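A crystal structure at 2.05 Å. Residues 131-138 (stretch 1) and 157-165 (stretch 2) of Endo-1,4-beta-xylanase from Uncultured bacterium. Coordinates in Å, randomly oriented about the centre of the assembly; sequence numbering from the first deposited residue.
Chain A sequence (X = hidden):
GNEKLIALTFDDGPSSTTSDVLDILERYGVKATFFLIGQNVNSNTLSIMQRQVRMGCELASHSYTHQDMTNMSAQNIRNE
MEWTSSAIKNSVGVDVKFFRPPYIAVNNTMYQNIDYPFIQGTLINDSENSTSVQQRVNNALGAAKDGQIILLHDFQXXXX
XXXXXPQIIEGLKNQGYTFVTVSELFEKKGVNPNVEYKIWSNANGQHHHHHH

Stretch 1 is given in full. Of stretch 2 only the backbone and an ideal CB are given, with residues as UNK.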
# COMPACT_ATOMS: atom_id res chain seq x y z
N THR A 131 11.18 9.94 13.25
CA THR A 131 11.95 9.44 12.11
C THR A 131 12.05 10.58 11.10
O THR A 131 11.04 11.01 10.53
CB THR A 131 11.30 8.21 11.51
OG1 THR A 131 10.97 7.28 12.55
CG2 THR A 131 12.25 7.53 10.52
N SER A 132 13.26 11.06 10.88
CA SER A 132 13.48 12.25 10.07
C SER A 132 13.17 11.98 8.60
O SER A 132 13.07 10.83 8.15
CB SER A 132 14.93 12.72 10.19
OG SER A 132 15.77 11.80 9.50
N VAL A 133 13.04 13.07 7.84
CA VAL A 133 12.98 12.96 6.38
C VAL A 133 14.10 12.06 5.86
O VAL A 133 13.85 11.08 5.14
CB VAL A 133 13.06 14.36 5.74
CG1 VAL A 133 13.21 14.23 4.22
CG2 VAL A 133 11.84 15.18 6.11
N GLN A 134 15.35 12.38 6.21
CA GLN A 134 16.49 11.67 5.63
C GLN A 134 16.58 10.23 6.13
O GLN A 134 17.03 9.34 5.39
CB GLN A 134 17.79 12.42 5.94
CG GLN A 134 18.96 11.96 5.11
CD GLN A 134 18.75 12.21 3.63
OE1 GLN A 134 18.19 13.24 3.24
NE2 GLN A 134 19.17 11.27 2.80
N GLN A 135 16.17 9.96 7.37
CA GLN A 135 16.07 8.56 7.79
C GLN A 135 15.08 7.81 6.90
O GLN A 135 15.34 6.66 6.51
CB GLN A 135 15.64 8.46 9.26
CG GLN A 135 16.73 8.78 10.28
CD GLN A 135 16.23 8.66 11.72
OE1 GLN A 135 15.34 9.39 12.14
NE2 GLN A 135 16.81 7.73 12.46
N ARG A 136 13.95 8.44 6.59
CA ARG A 136 12.97 7.81 5.71
C ARG A 136 13.56 7.52 4.34
O ARG A 136 13.41 6.42 3.80
CB ARG A 136 11.72 8.70 5.60
CG ARG A 136 10.97 8.79 6.93
CD ARG A 136 9.87 9.84 6.94
NE ARG A 136 9.44 10.07 8.32
CZ ARG A 136 8.18 10.29 8.70
NH1 ARG A 136 7.20 10.32 7.81
NH2 ARG A 136 7.92 10.48 9.99
N VAL A 137 14.26 8.51 3.77
CA VAL A 137 14.94 8.32 2.49
C VAL A 137 15.87 7.11 2.56
O VAL A 137 15.80 6.19 1.74
CB VAL A 137 15.71 9.59 2.09
CG1 VAL A 137 16.66 9.32 0.93
CG2 VAL A 137 14.74 10.75 1.77
N ASN A 138 16.76 7.09 3.56
CA ASN A 138 17.78 6.05 3.62
C ASN A 138 17.17 4.68 3.90
O ASN A 138 17.62 3.67 3.35
CB ASN A 138 18.84 6.40 4.66
CG ASN A 138 19.65 7.63 4.26
OD1 ASN A 138 19.74 7.97 3.08
ND2 ASN A 138 20.24 8.30 5.24
N UNK A 157 -1.28 14.43 7.48
CA UNK A 157 -0.22 15.10 8.22
C UNK A 157 1.16 14.49 8.10
O UNK A 157 2.11 15.05 8.66
CB UNK A 157 -0.60 15.14 9.70
N UNK A 158 1.31 13.38 7.38
CA UNK A 158 2.62 12.71 7.27
C UNK A 158 3.51 13.41 6.24
O UNK A 158 4.02 12.83 5.27
CB UNK A 158 2.44 11.24 6.89
N UNK A 159 3.73 14.70 6.48
CA UNK A 159 4.47 15.52 5.53
C UNK A 159 5.94 15.15 5.45
O UNK A 159 6.58 15.44 4.44
CB UNK A 159 4.34 17.00 5.90
N UNK A 160 6.51 14.49 6.47
CA UNK A 160 7.92 14.12 6.37
C UNK A 160 8.15 13.02 5.34
O UNK A 160 9.23 12.93 4.75
CB UNK A 160 8.44 13.67 7.74
N UNK A 161 7.14 12.18 5.10
CA UNK A 161 7.24 11.21 4.01
C UNK A 161 7.06 11.89 2.66
O UNK A 161 7.72 11.53 1.68
CB UNK A 161 6.20 10.10 4.18
N UNK A 162 6.16 12.88 2.60
CA UNK A 162 6.07 13.71 1.40
C UNK A 162 7.41 14.35 1.08
O UNK A 162 7.86 14.35 -0.07
CB UNK A 162 5.00 14.79 1.57
N UNK A 163 8.08 14.90 2.10
CA UNK A 163 9.40 15.49 1.87
C UNK A 163 10.40 14.45 1.39
O UNK A 163 11.25 14.74 0.55
CB UNK A 163 9.92 16.15 3.15
N UNK A 164 10.31 13.23 1.92
CA UNK A 164 11.28 12.18 1.61
C UNK A 164 11.07 11.59 0.22
O UNK A 164 12.03 11.14 -0.40
CB UNK A 164 11.20 11.07 2.66
N UNK A 165 9.84 11.60 -0.29
CA UNK A 165 9.53 10.81 -1.48
C UNK A 165 10.34 11.21 -2.72
O UNK A 165 10.75 10.30 -3.47
CB UNK A 165 8.04 10.93 -1.79

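Position 157 lies beyond the reach of stretch 1, but its backbone speaks: phi is +93°, a value that by itself favours glycine, and the residue is Gly 157.

Position 158 precedes the helix that begins at 159. Its CA-to-CB bond points sideways, with the ideal CB 4.9 Å from Arg 136 NH1, a charged donor that invites a short side chain carrying an acceptor; Asp or Asn would suit. The residue is Asn 158. With chi1 in t, its end swings nearer to the guanidinium, and Arg 136 NH1 donates to Asn 158 OD1 at 2.8 Å with a nearly straight geometry. A water extends the link, accepting from Arg 136 NH2 and donating to Asn 158 OD1. Although this is the N-cap position, the side chain makes no capping bond.

Position 159 points away from stretch 1, which therefore sets little demand; it is Ser 159.

Position 160 points toward stretch 1. Its ideal CB lies 3.5 Å from Arg 136 CZ and 4.1 Å from Val 133 CG2, so a methylene here can cover the guanidinium and also touch the valine. A long, flexible side chain would fit: Gln or Glu with a polar end, or Met as an apolar alternative. Gln 160 places its CB over one face of the guanidinium and lies 4.0 Å, CB to CG2, from Val 133.

Position 161 points sideways, its ideal CB 3.8 Å from Arg 136 NH1. A small residue with an acceptor close to the backbone, Ser or Thr, is the natural choice. In Thr 161, OG1 accepts from Arg 136 NH1 at 2.8 Å, near the plane of the guanidinium, as does Asn 158 OD1. The same nitrogen thus serves both acceptors, while Arg 136 NE is bonded to Thr 131 O at 2.9 Å, so the guanidinium is bonded within its own stretch as well.

Position 162 points away and could take many residues; it is Val 162.

Position 163 points toward Val 133, with its ideal CB 3.7 Å from Val 133 CG2. Aliphatic or long polar side chains would suit. Gln 163 brings OE1 to 3.5 Å from Val 133 CG2, a packing contact.

Position 164 points toward stretch 1 and is closely surrounded. Its CB faces Val 133 O at 3.6 Å, Val 137 CG2 at 3.7 Å and Arg 136 CB at 3.8 Å, favouring a small side chain, Ala above all. The helix axes approach to 8.3 Å, and Ala 164, with no more than a methyl, fits between them, packing against both valines.

Position 165 points away, so stretch 1 does not restrict it and many residues would do; it is Leu 165.

Stretch 2 157-165: GNSQTVQAL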
# COMPACT_ATOMS: atom_id res chain seq x y z
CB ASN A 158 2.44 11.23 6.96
CG ASN A 158 3.67 10.43 7.32
OD1 ASN A 158 4.46 10.87 8.16
ND2 ASN A 158 3.84 9.26 6.71
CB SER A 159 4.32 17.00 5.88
OG SER A 159 4.72 17.23 7.21
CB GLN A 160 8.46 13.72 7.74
CG GLN A 160 8.62 14.89 8.69
CD GLN A 160 9.01 14.46 10.09
OE1 GLN A 160 8.23 13.83 10.80
NE2 GLN A 160 10.22 14.79 10.50
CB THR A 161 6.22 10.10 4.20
OG1 THR A 161 6.67 9.24 5.27
CG2 THR A 161 6.02 9.27 2.91
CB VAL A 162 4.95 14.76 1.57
CG1 VAL A 162 4.95 15.70 0.38
CG2 VAL A 162 3.59 14.06 1.73
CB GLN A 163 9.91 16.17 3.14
CG GLN A 163 9.16 17.42 3.53
CD GLN A 163 9.56 17.93 4.91
OE1 GLN A 163 9.15 17.37 5.95
NE2 GLN A 163 10.38 18.97 4.94
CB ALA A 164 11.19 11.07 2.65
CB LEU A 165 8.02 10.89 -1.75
CG LEU A 165 7.49 9.97 -2.85
CD1 LEU A 165 7.79 8.50 -2.54
CD2 LEU A 165 6.00 10.17 -3.05
O HOH W 1 5.31 10.45 10.94
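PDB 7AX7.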